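PDB 6E29: SWD1-like protein from Myceliophthora thermophila, which probably serves as a WD-repeat subunit of the COMPASS histone H3 methyltransferase complex, this chain being its beta-propeller domain. Local coordinates for residues I239-V244 with L261-Q266; E284-S289 with W299-G304. All coordinates share one frame; numbering follows the deposited sequence.

Contact 1 of 2, residues I239-V244 with L261-Q266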
loop_
_atom_site.group_PDB
_atom_site.type_symbol
_atom_site.label_atom_id
_atom_site.label_comp_id
_atom_site.label_asym_id
_atom_site.label_seq_id
_atom_site.Cartn_x
_atom_site.Cartn_y
_atom_site.Cartn_z
ATOM N N ILE B 239 8.966 -2.611 12.084
ATOM C CA ILE B 239 8.783 -1.695 10.966
ATOM C C ILE B 239 10.165 -1.264 10.498
ATOM O O ILE B 239 11.083 -1.087 11.317
ATOM C CB ILE B 239 7.913 -0.492 11.370
ATOM C CG1 ILE B 239 6.559 -0.966 11.876
ATOM C CG2 ILE B 239 7.700 0.438 10.130
ATOM C CD1 ILE B 239 5.746 0.155 12.688
ATOM N N ARG B 240 10.342 -1.154 9.177
ATOM C CA ARG B 240 11.666 -0.868 8.630
ATOM C C ARG B 240 11.563 0.179 7.549
ATOM O O ARG B 240 10.606 0.158 6.767
ATOM C CB ARG B 240 12.288 -2.103 7.981
ATOM C CG ARG B 240 12.538 -3.213 9.061
ATOM C CD ARG B 240 12.973 -4.499 8.358
ATOM N NE ARG B 240 13.287 -5.606 9.270
ATOM C CZ ARG B 240 12.415 -6.504 9.708
ATOM N NH1 ARG B 240 11.123 -6.457 9.348
ATOM N NH2 ARG B 240 12.842 -7.471 10.527
ATOM N N THR B 241 12.559 1.055 7.497
ATOM C CA THR B 241 12.750 1.958 6.373
ATOM C C THR B 241 14.048 1.593 5.674
ATOM O O THR B 241 15.017 1.160 6.308
ATOM C CB THR B 241 12.777 3.407 6.807
ATOM O OG1 THR B 241 13.737 3.585 7.871
ATOM C CG2 THR B 241 11.347 3.815 7.288
ATOM N N PHE B 242 14.053 1.758 4.365
ATOM C CA PHE B 242 15.229 1.465 3.559
ATOM C C PHE B 242 15.499 2.601 2.601
ATOM O O PHE B 242 14.575 3.297 2.163
ATOM C CB PHE B 242 15.081 0.212 2.713
ATOM C CG PHE B 242 14.842 -1.017 3.487
ATOM C CD1 PHE B 242 15.870 -1.933 3.716
ATOM C CD2 PHE B 242 13.556 -1.283 3.953
ATOM C CE1 PHE B 242 15.609 -3.077 4.467
ATOM C CE2 PHE B 242 13.299 -2.388 4.682
ATOM C CZ PHE B 242 14.341 -3.315 4.931
ATOM N N ILE B 243 16.781 2.718 2.226
ATOM C CA ILE B 243 17.255 3.699 1.244
ATOM C C ILE B 243 17.147 3.073 -0.137
ATOM O O ILE B 243 17.791 2.064 -0.400
ATOM C CB ILE B 243 18.706 4.105 1.536
ATOM C CG1 ILE B 243 18.848 4.523 3.005
ATOM C CG2 ILE B 243 19.124 5.220 0.611
ATOM C CD1 ILE B 243 17.854 5.605 3.417
ATOM N N VAL B 244 16.348 3.658 -1.016
ATOM C CA VAL B 244 16.045 2.974 -2.288
ATOM C C VAL B 244 17.183 3.188 -3.237
ATOM O O VAL B 244 17.741 4.301 -3.299
ATOM C CB VAL B 244 14.713 3.496 -2.854
ATOM C CG1 VAL B 244 14.546 3.099 -4.304
ATOM C CG2 VAL B 244 13.501 3.000 -2.032
ATOM N N LEU B 261 19.282 -0.943 5.003
ATOM C CA LEU B 261 18.331 -0.621 6.066
ATOM C C LEU B 261 18.664 0.734 6.682
ATOM O O LEU B 261 19.814 1.010 7.037
ATOM C CB LEU B 261 18.382 -1.712 7.132
ATOM C CG LEU B 261 17.566 -1.511 8.386
ATOM C CD1 LEU B 261 16.136 -1.663 7.995
ATOM C CD2 LEU B 261 18.005 -2.579 9.406
ATOM N N GLU B 262 17.650 1.563 6.857
ATOM C CA GLU B 262 17.825 2.846 7.526
ATOM C C GLU B 262 17.506 2.738 9.019
ATOM O O GLU B 262 18.402 2.846 9.854
ATOM C CB GLU B 262 16.949 3.908 6.868
ATOM C CG GLU B 262 17.224 5.296 7.497
ATOM C CD GLU B 262 16.244 6.364 7.040
ATOM O OE1 GLU B 262 16.690 7.453 6.562
ATOM O OE2 GLU B 262 15.037 6.078 7.176
ATOM N N HIS B 263 16.242 2.524 9.373
ATOM C CA HIS B 263 15.824 2.365 10.761
ATOM C C HIS B 263 14.933 1.142 10.923
ATOM O O HIS B 263 14.187 0.768 10.013
ATOM C CB HIS B 263 15.033 3.585 11.279
ATOM C CG HIS B 263 15.848 4.827 11.413
ATOM N ND1 HIS B 263 16.983 4.896 12.180
ATOM C CD2 HIS B 263 15.715 6.037 10.825
ATOM C CE1 HIS B 263 17.503 6.106 12.087
ATOM N NE2 HIS B 263 16.750 6.819 11.272
ATOM N N LYS B 264 14.977 0.562 12.123
ATOM C CA LYS B 264 13.998 -0.411 12.611
ATOM C C LYS B 264 13.164 0.281 13.677
ATOM O O LYS B 264 13.725 0.935 14.569
ATOM C CB LYS B 264 14.666 -1.628 13.255
ATOM C CG LYS B 264 15.190 -2.686 12.305
ATOM C CD LYS B 264 15.889 -3.785 13.047
ATOM C CE LYS B 264 17.065 -3.246 13.823
ATOM N NZ LYS B 264 17.695 -4.375 14.591
ATOM N N PHE B 265 11.851 0.100 13.634
ATOM C CA PHE B 265 10.976 0.662 14.663
ATOM C C PHE B 265 10.181 -0.475 15.275
ATOM O O PHE B 265 9.583 -1.275 14.545
ATOM C CB PHE B 265 10.018 1.701 14.098
ATOM C CG PHE B 265 10.671 2.776 13.315
ATOM C CD1 PHE B 265 11.203 3.877 13.949
ATOM C CD2 PHE B 265 10.746 2.696 11.914
ATOM C CE1 PHE B 265 11.815 4.888 13.204
ATOM C CE2 PHE B 265 11.342 3.711 11.181
ATOM C CZ PHE B 265 11.853 4.820 11.843
ATOM N N GLN B 266 10.185 -0.570 16.611
ATOM C CA GLN B 266 9.592 -1.745 17.240
ATOM C C GLN B 266 9.356 -1.436 18.712
ATOM O O GLN B 266 9.824 -0.422 19.231
ATOM C CB GLN B 266 10.482 -2.988 17.109
ATOM C CG GLN B 266 11.792 -2.859 17.806
ATOM C CD GLN B 266 12.692 -4.010 17.494
ATOM O OE1 GLN B 266 12.275 -5.180 17.532
ATOM N NE2 GLN B 266 13.936 -3.698 17.143
#

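Contact 2 of 2, residues E284-S289 with W299-G304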
loop_
_atom_site.group_PDB
_atom_site.type_symbol
_atom_site.label_atom_id
_atom_site.label_comp_id
_atom_site.label_asym_id
_atom_site.label_seq_id
_atom_site.Cartn_x
_atom_site.Cartn_y
_atom_site.Cartn_z
ATOM N N GLU B 284 9.346 12.886 7.250
ATOM C CA GLU B 284 9.976 13.038 8.557
ATOM C C GLU B 284 9.520 11.974 9.549
ATOM O O GLU B 284 10.314 11.516 10.380
ATOM C CB GLU B 284 9.647 14.393 9.136
ATOM C CG GLU B 284 10.421 14.610 10.457
ATOM C CD GLU B 284 10.234 15.969 11.078
ATOM O OE1 GLU B 284 9.328 16.770 10.692
ATOM O OE2 GLU B 284 11.035 16.251 11.994
ATOM N N TYR B 285 8.228 11.657 9.564
ATOM C CA TYR B 285 7.678 10.778 10.595
ATOM C C TYR B 285 7.176 9.488 9.971
ATOM O O TYR B 285 6.699 9.463 8.836
ATOM C CB TYR B 285 6.494 11.412 11.333
ATOM C CG TYR B 285 6.843 12.697 12.004
ATOM C CD1 TYR B 285 7.727 12.724 13.068
ATOM C CD2 TYR B 285 6.308 13.882 11.560
ATOM C CE1 TYR B 285 8.066 13.964 13.713
ATOM C CE2 TYR B 285 6.625 15.088 12.165
ATOM C CZ TYR B 285 7.507 15.128 13.240
ATOM O OH TYR B 285 7.830 16.336 13.831
ATOM N N VAL B 286 7.246 8.413 10.760
ATOM C CA VAL B 286 6.558 7.153 10.469
ATOM C C VAL B 286 5.506 6.955 11.564
ATOM O O VAL B 286 5.837 7.007 12.746
ATOM C CB VAL B 286 7.550 5.960 10.459
ATOM C CG1 VAL B 286 6.788 4.640 10.346
ATOM C CG2 VAL B 286 8.563 6.109 9.261
ATOM N N ALA B 287 4.261 6.682 11.168
ATOM C CA ALA B 287 3.200 6.361 12.121
ATOM C C ALA B 287 2.758 4.919 11.906
ATOM O O ALA B 287 2.882 4.375 10.793
ATOM C CB ALA B 287 1.993 7.284 11.969
ATOM N N ALA B 288 2.240 4.308 12.968
ATOM C CA ALA B 288 1.647 2.981 12.855
ATOM C C ALA B 288 0.482 2.849 13.825
ATOM O O ALA B 288 0.550 3.344 14.957
ATOM C CB ALA B 288 2.675 1.889 13.176
ATOM N N SER B 289 -0.503 2.060 13.433
ATOM C CA SER B 289 -1.519 1.523 14.335
ATOM C C SER B 289 -1.100 0.145 14.842
ATOM O O SER B 289 -0.292 -0.551 14.226
ATOM C CB SER B 289 -2.861 1.396 13.625
ATOM O OG SER B 289 -2.687 0.635 12.429
ATOM N N TRP B 299 7.095 7.689 15.155
ATOM C CA TRP B 299 8.548 7.812 15.264
ATOM C C TRP B 299 9.066 8.854 14.269
ATOM O O TRP B 299 8.424 9.143 13.247
ATOM C CB TRP B 299 9.236 6.485 14.972
ATOM C CG TRP B 299 8.888 5.362 15.858
ATOM C CD1 TRP B 299 9.586 4.945 16.986
ATOM C CD2 TRP B 299 7.823 4.415 15.672
ATOM N NE1 TRP B 299 8.994 3.834 17.509
ATOM C CE2 TRP B 299 7.915 3.477 16.731
ATOM C CE3 TRP B 299 6.802 4.263 14.709
ATOM C CZ2 TRP B 299 7.004 2.419 16.880
ATOM C CZ3 TRP B 299 5.908 3.201 14.842
ATOM C CH2 TRP B 299 6.020 2.284 15.918
ATOM N N GLU B 300 10.270 9.351 14.524
ATOM C CA GLU B 300 10.903 10.284 13.602
ATOM C C GLU B 300 12.101 9.604 12.950
ATOM O O GLU B 300 12.846 8.877 13.608
ATOM C CB GLU B 300 11.324 11.584 14.323
ATOM C CG GLU B 300 12.131 11.363 15.580
ATOM C CD GLU B 300 13.609 11.213 15.260
ATOM O OE1 GLU B 300 14.044 11.827 14.240
ATOM O OE2 GLU B 300 14.295 10.456 15.990
ATOM N N ARG B 301 12.277 9.831 11.659
ATOM C CA ARG B 301 13.295 9.136 10.860
ATOM C C ARG B 301 14.645 9.806 10.904
ATOM O O ARG B 301 15.617 9.239 10.394
ATOM C CB ARG B 301 12.889 9.098 9.403
ATOM C CG ARG B 301 11.863 8.109 9.089
ATOM C CD ARG B 301 11.705 8.009 7.588
ATOM N NE ARG B 301 12.982 8.019 6.879
ATOM C CZ ARG B 301 13.362 8.942 6.005
ATOM N NH1 ARG B 301 12.549 9.960 5.702
ATOM N NH2 ARG B 301 14.570 8.858 5.444
ATOM N N GLY B 302 14.714 11.022 11.432
ATOM C CA GLY B 302 16.003 11.662 11.597
ATOM C C GLY B 302 16.938 10.820 12.441
ATOM O O GLY B 302 18.088 10.580 12.066
ATOM N N HIS B 303 16.446 10.357 13.592
ATOM C CA HIS B 303 17.231 9.541 14.500
ATOM C C HIS B 303 16.552 8.256 14.898
ATOM O O HIS B 303 17.089 7.545 15.744
ATOM C CB HIS B 303 17.560 10.310 15.791
ATOM C CG HIS B 303 18.384 11.535 15.562
ATOM N ND1 HIS B 303 18.107 12.441 14.557
ATOM C CD2 HIS B 303 19.480 12.006 16.201
ATOM C CE1 HIS B 303 18.997 13.413 14.578
ATOM N NE2 HIS B 303 19.836 13.178 15.574
ATOM N N GLY B 304 15.378 7.955 14.357
ATOM C CA GLY B 304 14.695 6.715 14.682
ATOM C C GLY B 304 13.936 6.696 15.996
ATOM O O GLY B 304 13.388 5.648 16.359
#

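Contact 1 of 2, residues I239-V244 with L261-Q266
Thr-241 faces both Glu-262 and His-263 across a classic beta bulge, and its hydroxyl works in both directions at once. Set between the backbone N and the carbonyl carbon (chi1 52°), Thr-241 OG1 donates to Glu-262 OE2 at 2.9 Å, on the anti lone pair of the carboxylate. Thr-241 OG1 also accepts His-263 N at 3.1 Å, along a bent path of 141°. The main chain pairs with the same two residues in the opposite sense: Thr-241 O takes Glu-262 N at 2.7 Å, while Thr-241 N gives to His-263 O. Beyond the bulge the strands, third and fourth of a four-stranded propeller blade, return to regular antiparallel pairing at Ile-239 and Phe-265. Glu-262 OE1 forms a salt bridge with Arg-301 of the next blade. An alanine in place of Glu-262 would probably leave the Thr-241 hydroxyl without its acceptor and the Arg-301 guanidinium without this partner. Thr-241 CG2 meets the edge of the Phe-265 ring in its plane, 3.9 Å from Phe-265 CE2, and Ile-239 CB lies 4.1 Å from Phe-265 CB. Leu-261 CD1 sits over one face of the Phe-242 ring, offset toward the rim, in a CH-pi contact.

Contact 2 of 2, residues E284-S289 with W299-G304
Val-286 and Trp-299 form an antiparallel hydrogen-bonded pair, each backbone N reaching the other's O at 2.8 Å, and the ladder runs on through Tyr-285 opposite Glu-300 to a bond from Arg-301 N to Glu-284 O. On the face of Val-286 and Trp-299, the indole presents its edge to the neighbouring strand. Trp-299 CG is anti to the carbonyl carbon (chi1 -60°), and the six-membered ring lies beside the strand. Trp-299 CZ3 lies 3.9 Å from Ala-288 CB, which is in the ring plane, and Trp-299 CE3 is 3.5 Å from Val-286 O. Outside the hairpin the indole meets the Trp-274 ring edge-to-face. Val-286 CG2 turns to the aliphatic part of Arg-301, 3.9 Å from Arg-301 CG, the two side chains crossing at about a right angle. The guanidinium continues past this contact: NH2 goes to Glu-262 of the preceding blade, and NH1 bonds Gly-283 O in the loop that leads into strand 285-290. On the other face, Tyr-285 CD1 approaches Glu-300 CB at 4.0 Å, and Glu-284 CG lies 3.9 Å above the centre of the Tyr-285 ring. The Glu-300 chain bends at chi2 (86°) and turns its carboxylate back over the following turn, where Glu-300 OE1 accepts His-303 N at 2.9 Å on the syn side and OE2 takes Ser-305 N. One carboxylate thus grips two backbone N-H groups of the turn before strand 306-310. Strands 285-290 and 296-300 are the second and third strands of a four-stranded antiparallel blade, a meander like those of WD-repeat beta-propellers, and the contact lies at the open end of this hairpin, away from its turn.

The two contacts belong to adjacent blades of the propeller and follow one another along the chain, contact 1 closing before contact 2 opens; their centres are about 10 Å apart. Contact 1 joins strands 239-243 and 261-265, the outer half of one four-stranded sheet, whereas contact 2 joins the two middle strands of the next, 285-290 and 296-300. The blades meet directly. Arg-301 spans the boundary, its NH2 in a salt bridge with Glu-262 OE1 and its O probably hydrogen-bonded to His-263 NE2. Alongside these bonds, Phe-265 packs on Trp-299 and Ile-239 on Ala-288. Polar and apolar contacts together thus join two consecutive blades of the ring.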